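Local atomic coordinates of dihydropteridine reductase (Caenorhabditis elegans, PDB entry 1OOE), a protein that probably reduces quinonoid dihydrobiopterin to tetrahydrobiopterin with NADH or NADPH, working as a homodimer of the short-chain dehydrogenase/reductase family. Residues 12-17 and 178-183; 31-36 and 62-67; 45-50 and 54-59. One frame throughout, in Å; residues are numbered along the deposited sequence.

How the interactions relate
All three contacts belong to the Rossmann-type fold of a short-chain dehydrogenase/reductase. Along the chain they are nested: interaction 3 lies inside the loop closed by interaction 2, and both lie inside the loop closed by interaction 1. Interactions 2 and 3 have centres about 9 Å apart; they share helix 53-68 and reach the neighbouring strands 28-34 and 43-46, which are joined where Asn32 O meets Ile45 N at 2.7 Å. Interaction 1 sits about 21 Å from interaction 2, centre to centre, yet Lys12 N reaches Asp34 OD2 at 3.0 Å, a probable hydrogen bond. The glycine-rich turn thus meets the end of strand 28-34, the region where this family binds its dinucleotide.

Interaction 1: residues 12-17 and 178-183; sequences KGALGS and LDTPMN
Ala14 and Leu15, in the first turn of helix 14-25, meet Leu178, Thr180 and Pro181 through apolar contacts alone. The methyl CB of Ala14 faces the methyl of the threonine, with Thr180 CG2 4.2 Å away, and also lies 4.3 Å from Pro181 CD, a ring carbon. Further along, Leu15 CD2 touches Leu178 CD1 at 4.1 Å, one branch end against another, the two side chains crossing at about a right angle. Leu15 gets there with CG anti to its backbone N (chi1 177°).

No hydrogen bond crosses; two side-chain bonds inside 178-183 shape the start of helix 181-186. Thr180 is its N-cap: OG1 accepts from Asn183 N at 3.1 Å, leaving the methyl CG2 for Ala14. Asn183 also returns its amide to the chain, ND2 giving a 2.9 Å bond to Leu178 O, the donor standing 16° off the carbonyl plane. Gly13, the N-cap residue of helix 14-25, belongs to a GxGxxG pattern with Gly11 and Gly16, consistent with the dinucleotide-binding turn of this family.

Helix 198-210 packs beside both leucines, Leu198 touching each of them. The contact itself joins the first helix after strand 4-9 to the segment following strand 169-175.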
loop_
_atom_site.group_PDB
_atom_site.type_symbol
_atom_site.label_atom_id
_atom_site.label_comp_id
_atom_site.label_asym_id
_atom_site.label_seq_id
_atom_site.Cartn_x
_atom_site.Cartn_y
_atom_site.Cartn_z
ATOM N N LYS A 12 -13.195 -19.276 5.487
ATOM C CA LYS A 12 -13.903 -20.000 4.434
ATOM C C LYS A 12 -12.958 -20.458 3.327
ATOM O O LYS A 12 -13.313 -21.317 2.519
ATOM C CB LYS A 12 -15.005 -19.127 3.825
ATOM C CG LYS A 12 -16.129 -18.774 4.789
ATOM C CD LYS A 12 -16.862 -20.016 5.290
ATOM C CE LYS A 12 -17.631 -20.707 4.172
ATOM N NZ LYS A 12 -18.409 -21.882 4.665
ATOM N N GLY A 13 -11.760 -19.882 3.289
ATOM C CA GLY A 13 -10.785 -20.255 2.272
ATOM C C GLY A 13 -10.119 -21.592 2.550
ATOM O O GLY A 13 -10.313 -22.178 3.614
ATOM N N ALA A 14 -9.328 -22.080 1.596
ATOM C CA ALA A 14 -8.649 -23.362 1.757
ATOM C C ALA A 14 -7.741 -23.374 2.987
ATOM O O ALA A 14 -7.863 -24.243 3.850
ATOM C CB ALA A 14 -7.839 -23.687 0.502
ATOM N N LEU A 15 -6.835 -22.405 3.064
ATOM C CA LEU A 15 -5.912 -22.318 4.187
ATOM C C LEU A 15 -6.640 -21.949 5.477
ATOM O O LEU A 15 -6.373 -22.523 6.534
ATOM C CB LEU A 15 -4.812 -21.289 3.893
ATOM C CG LEU A 15 -3.787 -21.022 4.999
ATOM C CD1 LEU A 15 -3.096 -22.322 5.405
ATOM C CD2 LEU A 15 -2.763 -20.005 4.511
ATOM N N GLY A 16 -7.559 -20.994 5.384
ATOM C CA GLY A 16 -8.303 -20.567 6.557
ATOM C C GLY A 16 -9.101 -21.680 7.206
ATOM O O GLY A 16 -9.103 -21.824 8.433
ATOM N N SER A 17 -9.788 -22.471 6.386
ATOM C CA SER A 17 -10.584 -23.580 6.895
ATOM C C SER A 17 -9.678 -24.639 7.520
ATOM O O SER A 17 -10.031 -25.253 8.528
ATOM C CB SER A 17 -11.427 -24.195 5.768
ATOM O OG SER A 17 -12.177 -25.302 6.237
ATOM N N LEU A 178 1.115 -23.189 -2.366
ATOM C CA LEU A 178 0.359 -23.960 -1.382
ATOM C C LEU A 178 -0.404 -25.054 -2.113
ATOM O O LEU A 178 -0.813 -24.869 -3.258
ATOM C CB LEU A 178 -0.646 -23.070 -0.647
ATOM C CG LEU A 178 -0.130 -21.997 0.307
ATOM C CD1 LEU A 178 -1.313 -21.221 0.863
ATOM C CD2 LEU A 178 0.664 -22.643 1.431
ATOM N N ASP A 179 -0.592 -26.191 -1.451
ATOM C CA ASP A 179 -1.335 -27.292 -2.048
ATOM C C ASP A 179 -2.812 -27.022 -1.786
ATOM O O ASP A 179 -3.281 -27.154 -0.659
ATOM C CB ASP A 179 -0.919 -28.620 -1.410
ATOM C CG ASP A 179 -1.615 -29.816 -2.038
ATOM O OD1 ASP A 179 -2.391 -29.624 -2.996
ATOM O OD2 ASP A 179 -1.382 -30.952 -1.577
ATOM N N THR A 180 -3.535 -26.626 -2.826
ATOM C CA THR A 180 -4.958 -26.327 -2.704
ATOM C C THR A 180 -5.736 -27.034 -3.801
ATOM O O THR A 180 -5.164 -27.447 -4.806
ATOM C CB THR A 180 -5.232 -24.815 -2.857
ATOM O OG1 THR A 180 -4.910 -24.406 -4.193
ATOM C CG2 THR A 180 -4.392 -24.011 -1.875
ATOM N N PRO A 181 -7.057 -27.187 -3.619
ATOM C CA PRO A 181 -7.884 -27.850 -4.628
ATOM C C PRO A 181 -7.785 -27.147 -5.984
ATOM O O PRO A 181 -7.754 -27.799 -7.026
ATOM C CB PRO A 181 -9.286 -27.758 -4.031
ATOM C CG PRO A 181 -9.017 -27.855 -2.562
ATOM C CD PRO A 181 -7.837 -26.920 -2.397
ATOM N N MET A 182 -7.736 -25.818 -5.966
ATOM C CA MET A 182 -7.641 -25.049 -7.204
ATOM C C MET A 182 -6.315 -25.243 -7.932
ATOM O O MET A 182 -6.284 -25.308 -9.161
ATOM C CB MET A 182 -7.864 -23.555 -6.941
ATOM C CG MET A 182 -9.324 -23.162 -6.781
ATOM S SD MET A 182 -10.307 -23.500 -8.262
ATOM C CE MET A 182 -11.090 -25.059 -7.806
ATOM N N ASN A 183 -5.217 -25.329 -7.189
ATOM C CA ASN A 183 -3.925 -25.519 -7.836
ATOM C C ASN A 183 -3.824 -26.905 -8.451
ATOM O O ASN A 183 -3.185 -27.091 -9.488
ATOM C CB ASN A 183 -2.778 -25.289 -6.849
ATOM C CG ASN A 183 -2.470 -23.821 -6.662
ATOM O OD1 ASN A 183 -2.572 -23.036 -7.607
ATOM N ND2 ASN A 183 -2.075 -23.439 -5.449
#

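Interaction 2: residues 31-36 and 62-67; sequences LNIDLS and EQTASS
Leu31 of strand 28-34 and Thr64 of helix 53-68 bring the two backbones nearest, their CA atoms 8.4 Å apart. No hydrogen bond crosses the gap; the side chains fill it. Leu31 sends its CD2 branch to Ser67 OG at 3.8 Å, a methyl against a hydroxyl whose polar partner is Ser43 OG on the adjoining strand. Two residues on, the end of Ile33 reaches the helix: with CG1 anti to the carbonyl carbon (chi1 -63°) and the chain extended beyond it, CD1 stops 4.1 Å from Thr64 OG1, and the two side chains cross at about a right angle. That threonine hydroxyl is buried, but it is bonded to Ile60 O one turn back, which satisfies it within the helix. Ile45 and Leu114 touch both Ile33 and Thr64, so strand 43-46 and helix 93-118 complete this apolar patch.

At the strand end, Asp34 OD1 takes Leu35 N through its anti lone pair at 2.7 Å. Strand and helix here belong to the alternating beta-alpha units of the Rossmann-type fold, whose parallel strands run in the order 3-2-1-4-5-6-7, as in short-chain dehydrogenases/reductases.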
loop_
_atom_site.group_PDB
_atom_site.type_symbol
_atom_site.label_atom_id
_atom_site.label_comp_id
_atom_site.label_asym_id
_atom_site.label_seq_id
_atom_site.Cartn_x
_atom_site.Cartn_y
_atom_site.Cartn_z
ATOM N N LEU A 31 -13.151 -18.440 16.350
ATOM C CA LEU A 31 -14.065 -17.444 15.814
ATOM C C LEU A 31 -13.687 -17.203 14.360
ATOM O O LEU A 31 -12.527 -16.921 14.053
ATOM C CB LEU A 31 -13.957 -16.130 16.593
ATOM C CG LEU A 31 -14.407 -16.122 18.057
ATOM C CD1 LEU A 31 -13.390 -16.849 18.925
ATOM C CD2 LEU A 31 -14.558 -14.680 18.524
ATOM N N ASN A 32 -14.666 -17.327 13.467
ATOM C CA ASN A 32 -14.435 -17.103 12.045
ATOM C C ASN A 32 -14.975 -15.752 11.603
ATOM O O ASN A 32 -16.075 -15.353 11.991
ATOM C CB ASN A 32 -15.112 -18.195 11.208
ATOM C CG ASN A 32 -15.181 -17.835 9.729
ATOM O OD1 ASN A 32 -14.157 -17.740 9.056
ATOM N ND2 ASN A 32 -16.392 -17.623 9.224
ATOM N N ILE A 33 -14.191 -15.045 10.796
ATOM C CA ILE A 33 -14.600 -13.754 10.262
ATOM C C ILE A 33 -14.494 -13.898 8.746
ATOM O O ILE A 33 -13.401 -14.097 8.217
ATOM C CB ILE A 33 -13.661 -12.613 10.717
ATOM C CG1 ILE A 33 -13.714 -12.458 12.240
ATOM C CG2 ILE A 33 -14.067 -11.309 10.042
ATOM C CD1 ILE A 33 -12.782 -11.379 12.784
ATOM N N ASP A 34 -15.624 -13.821 8.053
ATOM C CA ASP A 34 -15.609 -13.952 6.604
ATOM C C ASP A 34 -16.922 -13.466 6.007
ATOM O O ASP A 34 -17.816 -13.021 6.726
ATOM C CB ASP A 34 -15.364 -15.411 6.200
ATOM C CG ASP A 34 -14.523 -15.535 4.937
ATOM O OD1 ASP A 34 -14.782 -14.791 3.968
ATOM O OD2 ASP A 34 -13.605 -16.380 4.909
ATOM N N LEU A 35 -17.027 -13.560 4.687
ATOM C CA LEU A 35 -18.215 -13.123 3.966
ATOM C C LEU A 35 -19.415 -14.041 4.197
ATOM O O LEU A 35 -20.553 -13.678 3.900
ATOM C CB LEU A 35 -17.893 -13.033 2.474
ATOM C CG LEU A 35 -16.793 -12.029 2.117
ATOM C CD1 LEU A 35 -16.369 -12.217 0.667
ATOM C CD2 LEU A 35 -17.292 -10.615 2.350
ATOM N N SER A 36 -19.151 -15.234 4.714
ATOM C CA SER A 36 -20.203 -16.195 5.017
ATOM C C SER A 36 -19.761 -17.001 6.228
ATOM O O SER A 36 -18.591 -16.962 6.618
ATOM C CB SER A 36 -20.476 -17.125 3.825
ATOM O OG SER A 36 -19.354 -17.922 3.499
ATOM N N GLU A 62 -17.775 -4.612 16.450
ATOM C CA GLU A 62 -18.943 -4.746 17.314
ATOM C C GLU A 62 -19.290 -6.210 17.537
ATOM O O GLU A 62 -19.524 -6.629 18.668
ATOM C CB GLU A 62 -20.157 -4.022 16.716
ATOM C CG GLU A 62 -19.988 -2.518 16.585
ATOM C CD GLU A 62 -21.219 -1.834 16.010
ATOM O OE1 GLU A 62 -21.833 -2.392 15.073
ATOM O OE2 GLU A 62 -21.563 -0.732 16.485
ATOM N N GLN A 63 -19.317 -6.984 16.456
ATOM C CA GLN A 63 -19.651 -8.401 16.544
ATOM C C GLN A 63 -18.632 -9.207 17.333
ATOM O O GLN A 63 -18.996 -10.108 18.092
ATOM C CB GLN A 63 -19.781 -9.005 15.150
ATOM C CG GLN A 63 -20.943 -8.477 14.342
ATOM C CD GLN A 63 -20.998 -9.114 12.975
ATOM O OE1 GLN A 63 -21.280 -10.306 12.845
ATOM N NE2 GLN A 63 -20.708 -8.330 11.946
ATOM N N THR A 64 -17.354 -8.897 17.149
ATOM C CA THR A 64 -16.311 -9.629 17.860
ATOM C C THR A 64 -16.360 -9.328 19.358
ATOM O O THR A 64 -16.183 -10.229 20.187
ATOM C CB THR A 64 -14.916 -9.285 17.300
ATOM O OG1 THR A 64 -14.868 -9.647 15.912
ATOM C CG2 THR A 64 -13.830 -10.050 18.050
ATOM N N ALA A 65 -16.610 -8.070 19.702
ATOM C CA ALA A 65 -16.692 -7.675 21.103
ATOM C C ALA A 65 -17.895 -8.327 21.778
ATOM O O ALA A 65 -17.817 -8.741 22.935
ATOM C CB ALA A 65 -16.783 -6.156 21.218
ATOM N N SER A 66 -19.008 -8.419 21.056
ATOM C CA SER A 66 -20.213 -9.034 21.607
ATOM C C SER A 66 -19.970 -10.513 21.898
ATOM O O SER A 66 -20.491 -11.062 22.870
ATOM C CB SER A 66 -21.380 -8.890 20.626
ATOM O OG SER A 66 -22.563 -9.476 21.147
ATOM N N SER A 67 -19.169 -11.156 21.056
ATOM C CA SER A 67 -18.866 -12.568 21.226
ATOM C C SER A 67 -17.841 -12.851 22.326
ATOM O O SER A 67 -18.001 -13.795 23.100
ATOM C CB SER A 67 -18.367 -13.156 19.903
ATOM O OG SER A 67 -17.974 -14.507 20.063
#

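Interaction 3: residues 45-50 and 54-59; sequences ILVDGN and TEQEQS
Val47 and Gln56 meet in the strand-to-helix connection of the Rossmann-type fold, where the chain leaves strand 43-46 and turns back into helix 53-68. Their CA atoms are 6.8 Å apart, and Gln56 carries most of the contact. Its chain is extended beyond CG, and the side chains of Gln56 and Val47 cross at about a right angle. Val47 CG1, anti to the backbone N (chi1 -178°), touches OE1 of Gln56 at 3.7 Å. At the other corner of the amide, NE2 of Gln56 comes within 3.6 Å of Asp48 O without making a hydrogen bond; it gives a weak one to Lys51 O instead.

Cutting Gln56 back to an alanine is likely to leave a gap beside Val47 CG1 and Lys51 O without this weak partner. Trp106 and Ile110 of helix 93-118 also touch Gln56, and Val94 of the second subunit packs on Glu57, so the helix start borders the dimer contact.

Further along the helix, Ser59 OG stands 4.3 Å from Leu46 O, and Gln63 NE2 bonds to both. The loop is shaped by an Asx turn, Asp48 OD1 taking Asn50 N at 2.9 Å from the anti side, 25° out of the carboxylate plane.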
loop_
_atom_site.group_PDB
_atom_site.type_symbol
_atom_site.label_atom_id
_atom_site.label_comp_id
_atom_site.label_asym_id
_atom_site.label_seq_id
_atom_site.Cartn_x
_atom_site.Cartn_y
_atom_site.Cartn_z
ATOM N N ILE A 45 -18.475 -14.244 12.616
ATOM C CA ILE A 45 -18.573 -12.800 12.464
ATOM C C ILE A 45 -18.847 -12.582 10.978
ATOM O O ILE A 45 -18.037 -12.963 10.133
ATOM C CB ILE A 45 -17.246 -12.110 12.851
ATOM C CG1 ILE A 45 -16.846 -12.501 14.280
ATOM C CG2 ILE A 45 -17.379 -10.602 12.708
ATOM C CD1 ILE A 45 -17.872 -12.162 15.335
ATOM N N LEU A 46 -19.988 -11.975 10.666
ATOM C CA LEU A 46 -20.376 -11.747 9.277
ATOM C C LEU A 46 -19.877 -10.440 8.683
ATOM O O LEU A 46 -20.116 -9.362 9.226
ATOM C CB LEU A 46 -21.901 -11.808 9.146
ATOM C CG LEU A 46 -22.460 -11.666 7.727
ATOM C CD1 LEU A 46 -21.974 -12.824 6.870
ATOM C CD2 LEU A 46 -23.978 -11.643 7.777
ATOM N N VAL A 47 -19.198 -10.546 7.545
ATOM C CA VAL A 47 -18.668 -9.381 6.856
ATOM C C VAL A 47 -19.514 -9.073 5.623
ATOM O O VAL A 47 -19.757 -9.950 4.793
ATOM C CB VAL A 47 -17.213 -9.612 6.400
ATOM C CG1 VAL A 47 -16.674 -8.358 5.728
ATOM C CG2 VAL A 47 -16.347 -9.996 7.590
ATOM N N ASP A 48 -19.965 -7.826 5.518
ATOM C CA ASP A 48 -20.773 -7.387 4.386
ATOM C C ASP A 48 -19.834 -6.746 3.368
ATOM O O ASP A 48 -19.367 -5.625 3.564
ATOM C CB ASP A 48 -21.814 -6.362 4.843
ATOM C CG ASP A 48 -22.804 -6.005 3.751
ATOM O OD1 ASP A 48 -22.427 -6.042 2.563
ATOM O OD2 ASP A 48 -23.962 -5.673 4.082
ATOM N N GLY A 49 -19.560 -7.465 2.285
ATOM C CA GLY A 49 -18.664 -6.959 1.261
ATOM C C GLY A 49 -19.078 -5.666 0.588
ATOM O O GLY A 49 -18.251 -5.019 -0.058
ATOM N N ASN A 50 -20.343 -5.280 0.730
ATOM C CA ASN A 50 -20.836 -4.050 0.112
ATOM C C ASN A 50 -20.519 -2.802 0.932
ATOM O O ASN A 50 -20.554 -1.686 0.410
ATOM C CB ASN A 50 -22.351 -4.130 -0.116
ATOM C CG ASN A 50 -22.740 -5.223 -1.093
ATOM O OD1 ASN A 50 -22.180 -5.326 -2.185
ATOM N ND2 ASN A 50 -23.714 -6.043 -0.709
ATOM N N THR A 54 -14.490 1.706 6.774
ATOM C CA THR A 54 -14.876 2.062 8.135
ATOM C C THR A 54 -16.155 1.351 8.577
ATOM O O THR A 54 -16.297 0.993 9.745
ATOM C CB THR A 54 -15.031 3.599 8.303
ATOM O OG1 THR A 54 -15.930 4.110 7.310
ATOM C CG2 THR A 54 -13.681 4.284 8.160
ATOM N N GLU A 55 -17.082 1.134 7.647
ATOM C CA GLU A 55 -18.318 0.434 7.986
ATOM C C GLU A 55 -17.982 -1.015 8.338
ATOM O O GLU A 55 -18.549 -1.584 9.272
ATOM C CB GLU A 55 -19.309 0.476 6.814
ATOM C CG GLU A 55 -19.875 1.863 6.518
ATOM C CD GLU A 55 -20.836 1.864 5.337
ATOM O OE1 GLU A 55 -20.473 1.326 4.268
ATOM O OE2 GLU A 55 -21.953 2.410 5.473
ATOM N N GLN A 56 -17.058 -1.616 7.590
ATOM C CA GLN A 56 -16.660 -2.991 7.867
ATOM C C GLN A 56 -15.956 -3.079 9.216
ATOM O O GLN A 56 -16.207 -4.002 9.993
ATOM C CB GLN A 56 -15.744 -3.525 6.761
ATOM C CG GLN A 56 -16.481 -4.253 5.646
ATOM C CD GLN A 56 -15.531 -4.885 4.650
ATOM O OE1 GLN A 56 -14.504 -5.446 5.032
ATOM N NE2 GLN A 56 -15.872 -4.809 3.366
ATOM N N GLU A 57 -15.079 -2.117 9.498
ATOM C CA GLU A 57 -14.373 -2.105 10.775
ATOM C C GLU A 57 -15.377 -2.083 11.923
ATOM O O GLU A 57 -15.327 -2.916 12.827
ATOM C CB GLU A 57 -13.466 -0.874 10.909
ATOM C CG GLU A 57 -12.881 -0.751 12.320
ATOM C CD GLU A 57 -12.248 0.592 12.621
ATOM O OE1 GLU A 57 -12.675 1.613 12.041
ATOM O OE2 GLU A 57 -11.330 0.626 13.466
ATOM N N GLN A 58 -16.299 -1.129 11.875
ATOM C CA GLN A 58 -17.290 -0.996 12.934
ATOM C C GLN A 58 -18.091 -2.269 13.163
ATOM O O GLN A 58 -18.235 -2.724 14.297
ATOM C CB GLN A 58 -18.249 0.160 12.627
ATOM C CG GLN A 58 -19.197 0.473 13.777
ATOM C CD GLN A 58 -20.062 1.687 13.501
ATOM O OE1 GLN A 58 -19.561 2.742 13.115
ATOM N NE2 GLN A 58 -21.365 1.546 13.710
ATOM N N SER A 59 -18.602 -2.854 12.084
ATOM C CA SER A 59 -19.408 -4.063 12.193
ATOM C C SER A 59 -18.619 -5.246 12.736
ATOM O O SER A 59 -19.085 -5.954 13.625
ATOM C CB SER A 59 -20.003 -4.428 10.833
ATOM O OG SER A 59 -20.869 -5.540 10.951
#